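Side-chain contacts in BugD (Bordetella pertussis Tohama I, PDB 2F5X), which probably serves as the periplasmic solute receptor of a tripartite tricarboxylate transporter-type uptake system and binds aspartic acid: residues L222-M225 against D226-G229; T247-P250 against V251-L255; K294-V297 against P298-E302. One frame throughout, in Å; residues are numbered along the deposited sequence.

Contact 1: L222-M225 against D226-G229; sequences LPTM and DESG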
loop_
_atom_site.group_PDB
_atom_site.type_symbol
_atom_site.label_atom_id
_atom_site.label_comp_id
_atom_site.label_asym_id
_atom_site.label_seq_id
_atom_site.Cartn_x
_atom_site.Cartn_y
_atom_site.Cartn_z
ATOM N N LEU A 222 11.351 -16.737 -3.492
ATOM C CA LEU A 222 11.858 -15.590 -2.745
ATOM C C LEU A 222 11.785 -15.849 -1.249
ATOM O O LEU A 222 10.700 -16.118 -0.718
ATOM C CB LEU A 222 11.088 -14.314 -3.102
ATOM C CG LEU A 222 11.061 -13.887 -4.581
ATOM C CD1 LEU A 222 10.270 -12.581 -4.724
ATOM C CD2 LEU A 222 12.462 -13.743 -5.178
ATOM N N PRO A 223 12.925 -15.751 -0.561
ATOM C CA PRO A 223 12.933 -15.948 0.889
ATOM C C PRO A 223 12.251 -14.779 1.575
ATOM O O PRO A 223 12.239 -13.650 1.043
ATOM C CB PRO A 223 14.431 -15.964 1.238
ATOM C CG PRO A 223 15.072 -15.113 0.171
ATOM C CD PRO A 223 14.269 -15.425 -1.089
ATOM N N THR A 224 11.691 -15.033 2.749
ATOM C CA THR A 224 11.253 -13.925 3.591
ATOM C C THR A 224 12.470 -13.214 4.164
ATOM O O THR A 224 13.556 -13.797 4.287
ATOM C CB THR A 224 10.356 -14.387 4.749
ATOM O OG1 THR A 224 11.123 -15.183 5.660
ATOM C CG2 THR A 224 9.253 -15.316 4.260
HETATM N N MSE A 225 12.284 -11.953 4.519
HETATM C CA MSE A 225 13.334 -11.223 5.217
HETATM C C MSE A 225 13.592 -11.894 6.573
HETATM O O MSE A 225 14.733 -11.991 7.022
HETATM C CB MSE A 225 12.952 -9.754 5.377
HETATM C CG MSE A 225 12.981 -8.980 4.067
HETATM SE SE MSE A 225 14.800 -8.779 3.387
HETATM C CE MSE A 225 15.386 -7.305 4.511
ATOM N N ASP A 226 12.523 -12.380 7.201
ATOM C CA ASP A 226 12.620 -13.067 8.492
ATOM C C ASP A 226 13.566 -14.278 8.429
ATOM O O ASP A 226 14.438 -14.437 9.297
ATOM C CB ASP A 226 11.216 -13.462 8.978
ATOM C CG ASP A 226 11.225 -14.160 10.319
ATOM O OD1 ASP A 226 11.547 -13.511 11.345
ATOM O OD2 ASP A 226 10.893 -15.355 10.450
ATOM N N GLU A 227 13.419 -15.108 7.394
ATOM C CA GLU A 227 14.265 -16.300 7.246
ATOM C C GLU A 227 15.671 -15.949 6.751
ATOM O O GLU A 227 16.594 -16.767 6.824
ATOM C CB GLU A 227 13.602 -17.347 6.332
ATOM C CG GLU A 227 13.824 -17.127 4.837
ATOM C CD GLU A 227 13.110 -18.154 3.977
ATOM O OE1 GLU A 227 13.672 -19.255 3.773
ATOM O OE2 GLU A 227 11.987 -17.866 3.505
ATOM N N SER A 228 15.822 -14.731 6.243
ATOM C CA SER A 228 17.105 -14.252 5.743
ATOM C C SER A 228 17.974 -13.611 6.825
ATOM O O SER A 228 19.066 -13.114 6.537
ATOM C CB SER A 228 16.888 -13.306 4.556
ATOM O OG SER A 228 16.112 -13.950 3.558
ATOM N N GLY A 229 17.494 -13.636 8.072
ATOM C CA GLY A 229 18.252 -13.121 9.201
ATOM C C GLY A 229 17.726 -11.834 9.818
ATOM O O GLY A 229 18.235 -11.391 10.858
HETATM O O HOH W 1 9.934 -16.661 7.541
#
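E227 and T224 grip each other twice, each side chain bonding to the other's backbone N-H. This reciprocal pair, an exchange also used in a capping box, spans the residues leading into the type I turn D226-G229. Followed outward, E227 starts with CB 3.4 Å from T224 OG1. Its chi1 of 84° places CG between the backbone N and carbonyl carbon, folding the chain back over T224, where CG lies 3.4 Å from T224 O. CD then rests on the ring of P223, 3.7 Å from its CB. At the tip, OE2 accepts T224 N at 2.9 Å on the anti side of the carboxylate, and also meets R215 in a salt bridge. In return, T224 OG1 accepts E227 N at 2.9 Å, a fairly straight bond of 158°, and a water lies 2.7 Å from OG1. At the carbonyl of T224, S228 OG donates to the oxygen at 2.7 Å, reinforcing the weak bond from S228 N to T224 O. The chemistry implies that T224 is held at its N-H, hydroxyl and carbonyl together, while R215 would be expected to favour the ionised form of E227, whose OE2 is then shared between T224 N and R215.

Contact 2: T247-P250 against V251-L255; sequences TPKP and VVDKL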
loop_
_atom_site.group_PDB
_atom_site.type_symbol
_atom_site.label_atom_id
_atom_site.label_comp_id
_atom_site.label_asym_id
_atom_site.label_seq_id
_atom_site.Cartn_x
_atom_site.Cartn_y
_atom_site.Cartn_z
ATOM N N THR A 247 -20.984 11.021 7.011
ATOM C CA THR A 247 -21.728 10.288 5.979
ATOM C C THR A 247 -22.879 9.535 6.662
ATOM O O THR A 247 -22.656 8.863 7.669
ATOM C CB THR A 247 -20.784 9.321 5.227
ATOM O OG1 THR A 247 -19.779 10.073 4.518
ATOM C CG2 THR A 247 -21.529 8.577 4.116
ATOM N N PRO A 248 -24.113 9.684 6.167
ATOM C CA PRO A 248 -25.283 9.118 6.856
ATOM C C PRO A 248 -25.173 7.615 7.098
ATOM O O PRO A 248 -24.633 6.892 6.254
ATOM C CB PRO A 248 -26.437 9.418 5.896
ATOM C CG PRO A 248 -25.988 10.597 5.131
ATOM C CD PRO A 248 -24.499 10.419 4.947
ATOM N N LYS A 249 -25.685 7.154 8.234
ATOM C CA LYS A 249 -25.606 5.734 8.571
ATOM C C LYS A 249 -26.158 4.798 7.463
ATOM O O LYS A 249 -25.510 3.802 7.156
ATOM C CB LYS A 249 -26.250 5.446 9.939
ATOM C CG LYS A 249 -26.474 3.961 10.245
ATOM C CD LYS A 249 -25.176 3.252 10.633
ATOM C CE LYS A 249 -25.454 1.938 11.370
ATOM N NZ LYS A 249 -24.781 1.881 12.699
ATOM N N PRO A 250 -27.330 5.082 6.876
ATOM C CA PRO A 250 -27.848 4.222 5.793
ATOM C C PRO A 250 -26.936 4.173 4.564
ATOM O O PRO A 250 -26.926 3.164 3.846
ATOM C CB PRO A 250 -29.190 4.864 5.438
ATOM C CG PRO A 250 -29.575 5.612 6.657
ATOM C CD PRO A 250 -28.285 6.158 7.207
ATOM N N VAL A 251 -26.182 5.247 4.339
ATOM C CA VAL A 251 -25.239 5.307 3.228
ATOM C C VAL A 251 -24.004 4.452 3.549
ATOM O O VAL A 251 -23.566 3.643 2.730
ATOM C CB VAL A 251 -24.857 6.770 2.895
ATOM C CG1 VAL A 251 -23.707 6.821 1.891
ATOM C CG2 VAL A 251 -26.079 7.531 2.357
ATOM N N VAL A 252 -23.453 4.624 4.748
ATOM C CA VAL A 252 -22.393 3.735 5.229
ATOM C C VAL A 252 -22.829 2.256 5.157
ATOM O O VAL A 252 -22.081 1.411 4.686
ATOM C CB VAL A 252 -21.943 4.110 6.670
ATOM C CG1 VAL A 252 -20.930 3.093 7.227
ATOM C CG2 VAL A 252 -21.353 5.512 6.692
ATOM N N ASP A 253 -24.045 1.959 5.609
ATOM C CA ASP A 253 -24.571 0.589 5.575
ATOM C C ASP A 253 -24.556 0.009 4.155
ATOM O O ASP A 253 -24.177 -1.154 3.945
ATOM C CB ASP A 253 -26.009 0.542 6.115
ATOM C CG ASP A 253 -26.095 0.700 7.629
ATOM O OD1 ASP A 253 -25.052 0.695 8.321
ATOM O OD2 ASP A 253 -27.201 0.821 8.210
ATOM N N LYS A 254 -24.980 0.820 3.188
ATOM C CA LYS A 254 -25.003 0.405 1.787
ATOM C C LYS A 254 -23.589 0.138 1.288
ATOM O O LYS A 254 -23.340 -0.854 0.581
ATOM C CB LYS A 254 -25.678 1.475 0.916
ATOM C CG LYS A 254 -25.727 1.151 -0.587
ATOM C CD LYS A 254 -26.579 -0.075 -0.905
ATOM C CE LYS A 254 -26.650 -0.298 -2.408
ATOM N NZ LYS A 254 -27.402 -1.531 -2.773
ATOM N N LEU A 255 -22.665 1.023 1.656
ATOM C CA LEU A 255 -21.265 0.853 1.282
ATOM C C LEU A 255 -20.656 -0.408 1.901
ATOM O O LEU A 255 -19.908 -1.110 1.232
ATOM C CB LEU A 255 -20.446 2.104 1.618
ATOM C CG LEU A 255 -20.662 3.307 0.680
ATOM C CD1 LEU A 255 -20.158 4.609 1.318
ATOM C CD2 LEU A 255 -20.008 3.097 -0.697
#
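V251 places its two methyl groups against two different residues of the preceding turn. CG1 meets T247 CG2 at 3.6 Å, the two side chains crossing at about a right angle, whereas CG2 lies alongside the ring of P248, 4.0 Å from its CB. This split follows from chi1 of 171°, which sets CG1 anti to the backbone N and swings CG2 back beside that N. On another side of the same turn, the bent chain of K249 passes across the carboxylate of D253: CE comes within 3.3 Å of D253 OD1, yet K249 NZ stays 4.5 Å from that oxygen, beyond a salt bridge. The next shell is backbone. P248, at the N-cap position, offers its carbonyl to V252 N at 3.0 Å in a nearly straight bond and, weakly, to V251 N. K249 O then receives D253 N at 2.8 Å, and P250 O receives K254 N. P250 lacks an N-H, but in a first helical turn none is needed for the i to i-4 ladder. Further out, T247 OG1 bonds to the carbonyl of P244, at the end of strand 236-244, and K254 NZ reaches the carbonyl of T45 on helix 30-46. The start of helix 249-263 thus sits with V252 against E103 and I105 of strand 102-117, L255 sharing I105, while V251 packs on Y14.

Contact 3: K294-V297 against P298-E302; sequences KQQV and PQWAE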
loop_
_atom_site.group_PDB
_atom_site.type_symbol
_atom_site.label_atom_id
_atom_site.label_comp_id
_atom_site.label_asym_id
_atom_site.label_seq_id
_atom_site.Cartn_x
_atom_site.Cartn_y
_atom_site.Cartn_z
ATOM N N LYS A 294 -6.557 1.760 15.028
ATOM C CA LYS A 294 -6.255 1.968 16.443
ATOM C C LYS A 294 -4.972 1.253 16.866
ATOM O O LYS A 294 -4.174 1.812 17.625
ATOM C CB LYS A 294 -7.442 1.504 17.314
ATOM C CG LYS A 294 -7.218 1.651 18.821
ATOM C CD LYS A 294 -8.370 1.063 19.627
ATOM C CE LYS A 294 -8.018 0.936 21.116
ATOM N NZ LYS A 294 -8.983 0.047 21.836
ATOM N N GLN A 295 -4.774 0.034 16.368
ATOM C CA GLN A 295 -3.581 -0.749 16.691
ATOM C C GLN A 295 -2.367 -0.252 15.906
ATOM O O GLN A 295 -1.257 -0.184 16.439
ATOM C CB GLN A 295 -3.823 -2.239 16.404
ATOM C CG GLN A 295 -2.710 -3.171 16.901
ATOM C CD GLN A 295 -1.503 -3.205 15.973
ATOM O OE1 GLN A 295 -1.633 -2.999 14.760
ATOM N NE2 GLN A 295 -0.327 -3.452 16.541
ATOM N N GLN A 296 -2.587 0.111 14.646
ATOM C CA GLN A 296 -1.478 0.369 13.730
ATOM C C GLN A 296 -0.764 1.700 13.924
ATOM O O GLN A 296 0.469 1.766 13.808
ATOM C CB GLN A 296 -1.937 0.223 12.279
ATOM C CG GLN A 296 -2.150 -1.234 11.867
ATOM C CD GLN A 296 -0.864 -1.892 11.421
ATOM O OE1 GLN A 296 -0.434 -1.700 10.289
ATOM N NE2 GLN A 296 -0.251 -2.677 12.306
ATOM N N VAL A 297 -1.521 2.760 14.210
ATOM C CA VAL A 297 -0.902 4.075 14.383
ATOM C C VAL A 297 0.190 4.044 15.473
ATOM O O VAL A 297 1.331 4.410 15.192
ATOM C CB VAL A 297 -1.938 5.227 14.573
ATOM C CG1 VAL A 297 -1.224 6.552 14.837
ATOM C CG2 VAL A 297 -2.829 5.364 13.326
ATOM N N PRO A 298 -0.114 3.578 16.688
ATOM C CA PRO A 298 0.932 3.500 17.721
ATOM C C PRO A 298 2.054 2.521 17.361
ATOM O O PRO A 298 3.213 2.769 17.729
ATOM C CB PRO A 298 0.179 3.031 18.974
ATOM C CG PRO A 298 -1.266 3.252 18.679
ATOM C CD PRO A 298 -1.424 3.134 17.202
ATOM N N GLN A 299 1.740 1.443 16.638
ATOM C CA GLN A 299 2.792 0.495 16.265
ATOM C C GLN A 299 3.848 1.162 15.381
ATOM O O GLN A 299 5.049 1.106 15.673
ATOM C CB GLN A 299 2.223 -0.733 15.567
ATOM C CG GLN A 299 3.290 -1.736 15.147
ATOM C CD GLN A 299 2.729 -2.856 14.303
ATOM O OE1 GLN A 299 1.895 -3.623 14.768
ATOM N NE2 GLN A 299 3.192 -2.958 13.066
ATOM N N TRP A 300 3.407 1.803 14.304
ATOM C CA TRP A 300 4.360 2.481 13.429
ATOM C C TRP A 300 5.009 3.695 14.093
ATOM O O TRP A 300 6.162 4.011 13.807
ATOM C CB TRP A 300 3.722 2.835 12.086
ATOM C CG TRP A 300 3.149 1.629 11.391
ATOM C CD1 TRP A 300 1.843 1.452 10.980
ATOM C CD2 TRP A 300 3.844 0.426 11.025
ATOM N NE1 TRP A 300 1.701 0.220 10.388
ATOM C CE2 TRP A 300 2.908 -0.428 10.396
ATOM C CE3 TRP A 300 5.172 -0.024 11.169
ATOM C CZ2 TRP A 300 3.251 -1.699 9.910
ATOM C CZ3 TRP A 300 5.511 -1.293 10.680
ATOM C CH2 TRP A 300 4.548 -2.110 10.061
ATOM N N ALA A 301 4.289 4.346 15.010
ATOM C CA ALA A 301 4.851 5.472 15.750
ATOM C C ALA A 301 6.114 5.042 16.488
ATOM O O ALA A 301 7.135 5.754 16.465
ATOM C CB ALA A 301 3.825 6.044 16.723
ATOM N N GLU A 302 6.041 3.875 17.133
ATOM C CA GLU A 302 7.173 3.341 17.887
ATOM C C GLU A 302 8.326 2.954 16.966
ATOM O O GLU A 302 9.474 3.226 17.283
ATOM C CB GLU A 302 6.747 2.169 18.783
ATOM C CG GLU A 302 7.863 1.602 19.668
ATOM C CD GLU A 302 8.376 2.569 20.732
ATOM O OE1 GLU A 302 7.672 3.542 21.093
ATOM O OE2 GLU A 302 9.505 2.347 21.226
HETATM O O HOH W 2 1.926 -4.977 11.396
#
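Q295, Q296, Q299 and W300 form a network of side chains along the proline-kinked helix 286-306, illustrating how glutamines spaced one and four residues apart can knit successive turns together. Q295 and Q299 cross with their amide planes 64° apart. A bend at chi2 (-80°) turns the Q295 amide along the helix, so that NE2 donates an almost straight 2.8 Å bond to Q299 OE1, which lies in the donor's amide plane. The other end of the Q295 amide is used as well: OE1 accepts Q296 NE2 at 2.8 Å, on a lone pair and in the carbonyl plane. Q296 runs side by side with W300, but its amide stands nearly upright to the indole, at 82°. W300 NE1 meets Q296 OE1 from above the carbonyl plane, off its lone pairs, in a bent bond of 2.9 Å; W238 NE1 bonds to the same oxygen, so two indole N-H groups converge on one acceptor. Q299, extended beyond CG, lays its NE2 over a face of the W300 ring, 3.3 Å above the plane and offset toward the rim. That nitrogen also donates to a water at 2.9 Å, shared with Q296 NE2. Bonds at both ends of the Q295, Q296 and Q299 amides would be expected to restrict their rotation. Q296, V297 and W300 all touch S85 of helix 83-86. The backbone bears the mark of P298, which has no N-H for the preceding turn: its CD sits 3.1 Å from K294 O, and the following bond, Q299 N to Q295 O, is weak at 3.4 Å. W300 N to Q296 O restores a straight helical bond. The proline ring also crowds its predecessor, with P298 CD only 3.4 Å from V297 CB.

In the fold
From the N terminus, the chain builds most of the sheet before any of the three contacts closes. Contact 1 folds the loop between strands 206-210 and 236-244, beside helix 126-136. The chain then runs back through strand 236-244 to contact 2, which opens helix 249-263 on the opposite side of the chain's centre; the two centres are 43 Å apart. Contact 3 follows in helix 286-306, its centre 24 Å from contact 1 and 28 Å from contact 2, with the W300 side chain about 12 Å from the bound aspartic acid. The three lie in series, neither nesting nor crossing, and strand 236-244 links the first to the second and brings W238 to the third.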